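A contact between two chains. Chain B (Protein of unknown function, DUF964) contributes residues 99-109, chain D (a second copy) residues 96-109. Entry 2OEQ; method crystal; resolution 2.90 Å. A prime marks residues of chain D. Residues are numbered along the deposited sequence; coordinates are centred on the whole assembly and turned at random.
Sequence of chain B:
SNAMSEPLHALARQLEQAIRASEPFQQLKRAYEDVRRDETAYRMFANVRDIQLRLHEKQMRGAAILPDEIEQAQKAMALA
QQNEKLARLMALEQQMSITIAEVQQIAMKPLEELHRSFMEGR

Chain B 99-109: TIAEVQQIAMK
Chain D, residues 96-109: MSITIAEVQQIAMK

Both stretches are helical, and each helix extends beyond its stretch at both ends. The two helices run nearly antiparallel, with 161° between their N-to-C directions. Their axes approach to 9.4 Å. Most phi/psi pairs lie near -65/-40, as in Gln104′ at -63/-32. Within each helix the backbone is held by hydrogen bonds such as Gln104 N to Ile100 O at 2.8 Å and Gln104′ N to Ile100′ O, also at 2.8 Å.

The register centres on Gln104 and Gln104′, whose CA atoms lie 5.0 Å apart. One turn away, Ile100 CA is 6.7 Å from Met108′ CA, and Met108 CA is 6.9 Å from Ile100′ CA. The same residues of the two copies therefore meet in reversed order. Together the stretches bury 529 Å².

Gln104′ points toward chain B, with chi1 m, chi2 t and chi3 -59°. Its NE2 donates a hydrogen bond to Gln104 O at 3.0 Å, with an N-H...O angle of 162°. A glutamine suits this place because its amide can reach a backbone carbonyl while its methylenes pack at the close centre. The same NE2 lies 3.6 Å from Gln104 CB. Gln104 points sideways, with chi1 m and chi2 t. Its amide orientation is uncertain, so no bond is assigned to it.

The flanking side chains of Ile100, Ile100′, Ala107 and the two Met108 residues make the apolar contacts. Ile100 points toward chain D, with chi1 and chi2 both m. Its CG2 meets Met108′ CE at 3.2 Å, a tight contact. At the other end, Ile100′ also points toward its partner, but chi1 is 99° and chi2 116°, both between wells. Its CD1 lies 3.3 Å from Met108 CE and 4.1 Å from Ala107 CB. Both isoleucines are buried, as suits their branched hydrocarbon side chains.

Residues Met108 and Met108′ are selenomethionines. Each leaves its backbone sideways, and its end comes nearer the other helix. Met108 has chi1 t, chi2 p and chi3 p. Met108′ has chi1 -109°, chi2 m and chi3 t. The long flexible chain lets the terminal methyl reach the facing isoleucine in each case, although the rotamers differ.

Ala107 and Ala107′ are buried and point toward the opposite helix. Their small side chains suit the close approach: the nearest is 4.1 Å for Ala107 CB to Ile100′ CD1. Ala101 and Ala101′ point away. Gln105′ also points away, and its NE2 hydrogen-bonds to Ala101′ O at 3.1 Å within its own helix.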

# COMPACT_ATOMS: atom_id res chain seq x y z
N THR B 99 6.67 -13.07 -7.04
CA THR B 99 7.77 -12.76 -7.92
C THR B 99 7.65 -11.46 -8.74
O THR B 99 8.64 -10.79 -9.00
CB THR B 99 7.99 -13.95 -8.86
OG1 THR B 99 8.66 -14.98 -8.13
CG2 THR B 99 8.81 -13.56 -10.02
N ILE B 100 6.45 -11.11 -9.18
CA ILE B 100 6.28 -9.91 -9.98
C ILE B 100 6.52 -8.73 -9.09
O ILE B 100 7.17 -7.77 -9.48
CB ILE B 100 4.87 -9.83 -10.57
CG1 ILE B 100 4.71 -10.87 -11.70
CG2 ILE B 100 4.58 -8.42 -11.01
CD1 ILE B 100 5.58 -10.66 -12.89
N ALA B 101 5.98 -8.83 -7.89
CA ALA B 101 6.13 -7.79 -6.89
C ALA B 101 7.60 -7.60 -6.60
O ALA B 101 8.05 -6.50 -6.37
CB ALA B 101 5.41 -8.18 -5.65
N GLU B 102 8.36 -8.68 -6.61
CA GLU B 102 9.78 -8.55 -6.37
C GLU B 102 10.41 -7.83 -7.54
O GLU B 102 11.40 -7.14 -7.36
CB GLU B 102 10.43 -9.91 -6.25
CG GLU B 102 9.82 -10.79 -5.23
CD GLU B 102 10.77 -11.85 -4.76
OE1 GLU B 102 11.02 -12.80 -5.52
OE2 GLU B 102 11.29 -11.74 -3.65
N VAL B 103 9.85 -8.00 -8.73
CA VAL B 103 10.42 -7.37 -9.92
C VAL B 103 10.16 -5.91 -9.81
O VAL B 103 11.02 -5.08 -10.08
CB VAL B 103 9.82 -7.97 -11.21
CG1 VAL B 103 10.42 -7.34 -12.42
CG2 VAL B 103 10.09 -9.45 -11.25
N GLN B 104 8.96 -5.57 -9.38
CA GLN B 104 8.63 -4.18 -9.21
C GLN B 104 9.60 -3.51 -8.26
O GLN B 104 10.21 -2.51 -8.62
CB GLN B 104 7.22 -4.03 -8.72
CG GLN B 104 6.23 -4.31 -9.79
CD GLN B 104 4.90 -4.63 -9.22
OE1 GLN B 104 3.89 -4.49 -9.87
NE2 GLN B 104 4.89 -5.07 -7.98
N GLN B 105 9.77 -4.06 -7.06
CA GLN B 105 10.65 -3.46 -6.06
C GLN B 105 12.08 -3.33 -6.48
O GLN B 105 12.76 -2.38 -6.13
CB GLN B 105 10.57 -4.20 -4.74
CG GLN B 105 10.59 -3.25 -3.54
CD GLN B 105 9.55 -2.13 -3.66
OE1 GLN B 105 8.38 -2.39 -3.95
NE2 GLN B 105 9.99 -0.88 -3.45
N ILE B 106 12.58 -4.29 -7.23
CA ILE B 106 13.96 -4.18 -7.64
C ILE B 106 14.08 -3.01 -8.58
O ILE B 106 15.15 -2.45 -8.76
CB ILE B 106 14.41 -5.45 -8.31
CG1 ILE B 106 14.21 -6.61 -7.33
CG2 ILE B 106 15.85 -5.33 -8.77
CD1 ILE B 106 14.67 -7.96 -7.81
N ALA B 107 12.96 -2.61 -9.16
CA ALA B 107 13.00 -1.49 -10.09
C ALA B 107 13.16 -0.12 -9.40
O ALA B 107 13.81 0.77 -9.91
CB ALA B 107 11.76 -1.52 -10.96
N MSE B 108 12.56 0.04 -8.23
CA MSE B 108 12.68 1.28 -7.47
C MSE B 108 14.09 1.35 -6.85
O MSE B 108 14.65 2.42 -6.59
CB MSE B 108 11.59 1.32 -6.39
CG MSE B 108 11.36 2.70 -5.81
SE MSE B 108 10.97 3.98 -7.21
CE MSE B 108 9.05 3.69 -7.31
N LYS B 109 14.69 0.19 -6.66
CA LYS B 109 16.01 0.07 -6.08
C LYS B 109 17.01 1.16 -6.43
O LYS B 109 17.66 1.67 -5.57
CB LYS B 109 16.59 -1.31 -6.42
CG LYS B 109 17.52 -1.88 -5.37
CD LYS B 109 16.80 -2.11 -4.04
CE LYS B 109 17.78 -2.54 -2.93
NZ LYS B 109 18.55 -3.79 -3.27
N MSE D 96 11.33 10.72 -12.52
CA MSE D 96 11.76 9.34 -12.36
C MSE D 96 10.86 8.50 -11.51
O MSE D 96 10.60 7.35 -11.85
CB MSE D 96 13.15 9.26 -11.77
CG MSE D 96 14.23 9.17 -12.82
SE MSE D 96 14.35 7.51 -13.65
CE MSE D 96 16.01 7.85 -14.39
N SER D 97 10.40 9.05 -10.39
CA SER D 97 9.53 8.28 -9.52
C SER D 97 8.40 7.73 -10.38
O SER D 97 8.15 6.53 -10.41
CB SER D 97 8.96 9.17 -8.42
OG SER D 97 8.05 8.43 -7.63
N ILE D 98 7.75 8.65 -11.09
CA ILE D 98 6.62 8.38 -11.97
C ILE D 98 6.98 7.47 -13.15
O ILE D 98 6.24 6.55 -13.48
CB ILE D 98 6.01 9.73 -12.50
CG1 ILE D 98 5.02 10.30 -11.49
CG2 ILE D 98 5.28 9.53 -13.81
CD1 ILE D 98 5.56 10.46 -10.07
N THR D 99 8.09 7.74 -13.80
CA THR D 99 8.47 6.91 -14.92
C THR D 99 8.57 5.46 -14.48
O THR D 99 7.94 4.60 -15.08
CB THR D 99 9.84 7.32 -15.50
OG1 THR D 99 9.79 8.68 -15.92
CG2 THR D 99 10.23 6.44 -16.68
N ILE D 100 9.35 5.19 -13.44
CA ILE D 100 9.52 3.81 -13.01
C ILE D 100 8.20 3.26 -12.49
O ILE D 100 7.89 2.09 -12.66
CB ILE D 100 10.69 3.61 -11.93
CG1 ILE D 100 10.12 3.54 -10.53
CG2 ILE D 100 11.74 4.70 -12.01
CD1 ILE D 100 10.38 2.19 -9.91
N ALA D 101 7.39 4.11 -11.89
CA ALA D 101 6.11 3.63 -11.38
C ALA D 101 5.28 3.03 -12.51
O ALA D 101 4.57 2.06 -12.30
CB ALA D 101 5.35 4.76 -10.72
N GLU D 102 5.40 3.64 -13.69
CA GLU D 102 4.69 3.20 -14.90
C GLU D 102 5.31 1.91 -15.35
O GLU D 102 4.63 1.01 -15.79
CB GLU D 102 4.82 4.26 -15.99
CG GLU D 102 4.24 5.60 -15.59
CD GLU D 102 4.16 6.59 -16.73
OE1 GLU D 102 5.21 6.90 -17.34
OE2 GLU D 102 3.05 7.06 -17.03
N VAL D 103 6.63 1.80 -15.23
CA VAL D 103 7.34 0.59 -15.62
C VAL D 103 6.88 -0.57 -14.77
O VAL D 103 6.76 -1.68 -15.25
CB VAL D 103 8.82 0.70 -15.38
CG1 VAL D 103 9.51 -0.43 -16.10
CG2 VAL D 103 9.34 2.04 -15.84
N GLN D 104 6.65 -0.29 -13.49
CA GLN D 104 6.21 -1.33 -12.58
C GLN D 104 4.86 -1.84 -13.03
O GLN D 104 4.53 -3.03 -12.85
CB GLN D 104 6.10 -0.77 -11.16
CG GLN D 104 7.40 -0.32 -10.56
CD GLN D 104 7.24 0.14 -9.12
OE1 GLN D 104 6.48 1.06 -8.84
NE2 GLN D 104 7.96 -0.52 -8.21
N GLN D 105 4.08 -0.95 -13.61
CA GLN D 105 2.75 -1.30 -14.08
C GLN D 105 2.81 -2.25 -15.28
O GLN D 105 2.12 -3.27 -15.33
CB GLN D 105 1.98 -0.03 -14.45
CG GLN D 105 0.68 0.11 -13.70
CD GLN D 105 0.85 -0.06 -12.19
OE1 GLN D 105 -0.06 -0.54 -11.50
NE2 GLN D 105 2.02 0.33 -11.66
N ILE D 106 3.64 -1.92 -16.25
CA ILE D 106 3.75 -2.72 -17.43
C ILE D 106 4.16 -4.13 -17.10
O ILE D 106 3.73 -5.09 -17.74
CB ILE D 106 4.73 -2.09 -18.37
CG1 ILE D 106 4.19 -0.74 -18.79
CG2 ILE D 106 4.95 -2.98 -19.56
CD1 ILE D 106 5.18 0.14 -19.46
N ALA D 107 5.00 -4.27 -16.09
CA ALA D 107 5.45 -5.59 -15.73
C ALA D 107 4.24 -6.39 -15.26
O ALA D 107 4.09 -7.56 -15.59
CB ALA D 107 6.50 -5.51 -14.65
N MSE D 108 3.35 -5.75 -14.51
CA MSE D 108 2.17 -6.44 -14.03
C MSE D 108 1.28 -6.95 -15.16
O MSE D 108 0.65 -7.99 -15.03
CB MSE D 108 1.34 -5.51 -13.13
CG MSE D 108 1.35 -5.87 -11.65
SE MSE D 108 1.15 -7.76 -11.30
CE MSE D 108 1.83 -7.87 -9.49
N LYS D 109 1.23 -6.23 -16.28
CA LYS D 109 0.40 -6.58 -17.44
C LYS D 109 0.00 -8.08 -17.67
O LYS D 109 -1.17 -8.45 -17.58
CB LYS D 109 1.06 -6.02 -18.71
CG LYS D 109 0.16 -5.21 -19.63
CD LYS D 109 -0.09 -3.83 -19.07
CE LYS D 109 -1.03 -3.03 -19.98
NZ LYS D 109 -1.54 -1.77 -19.34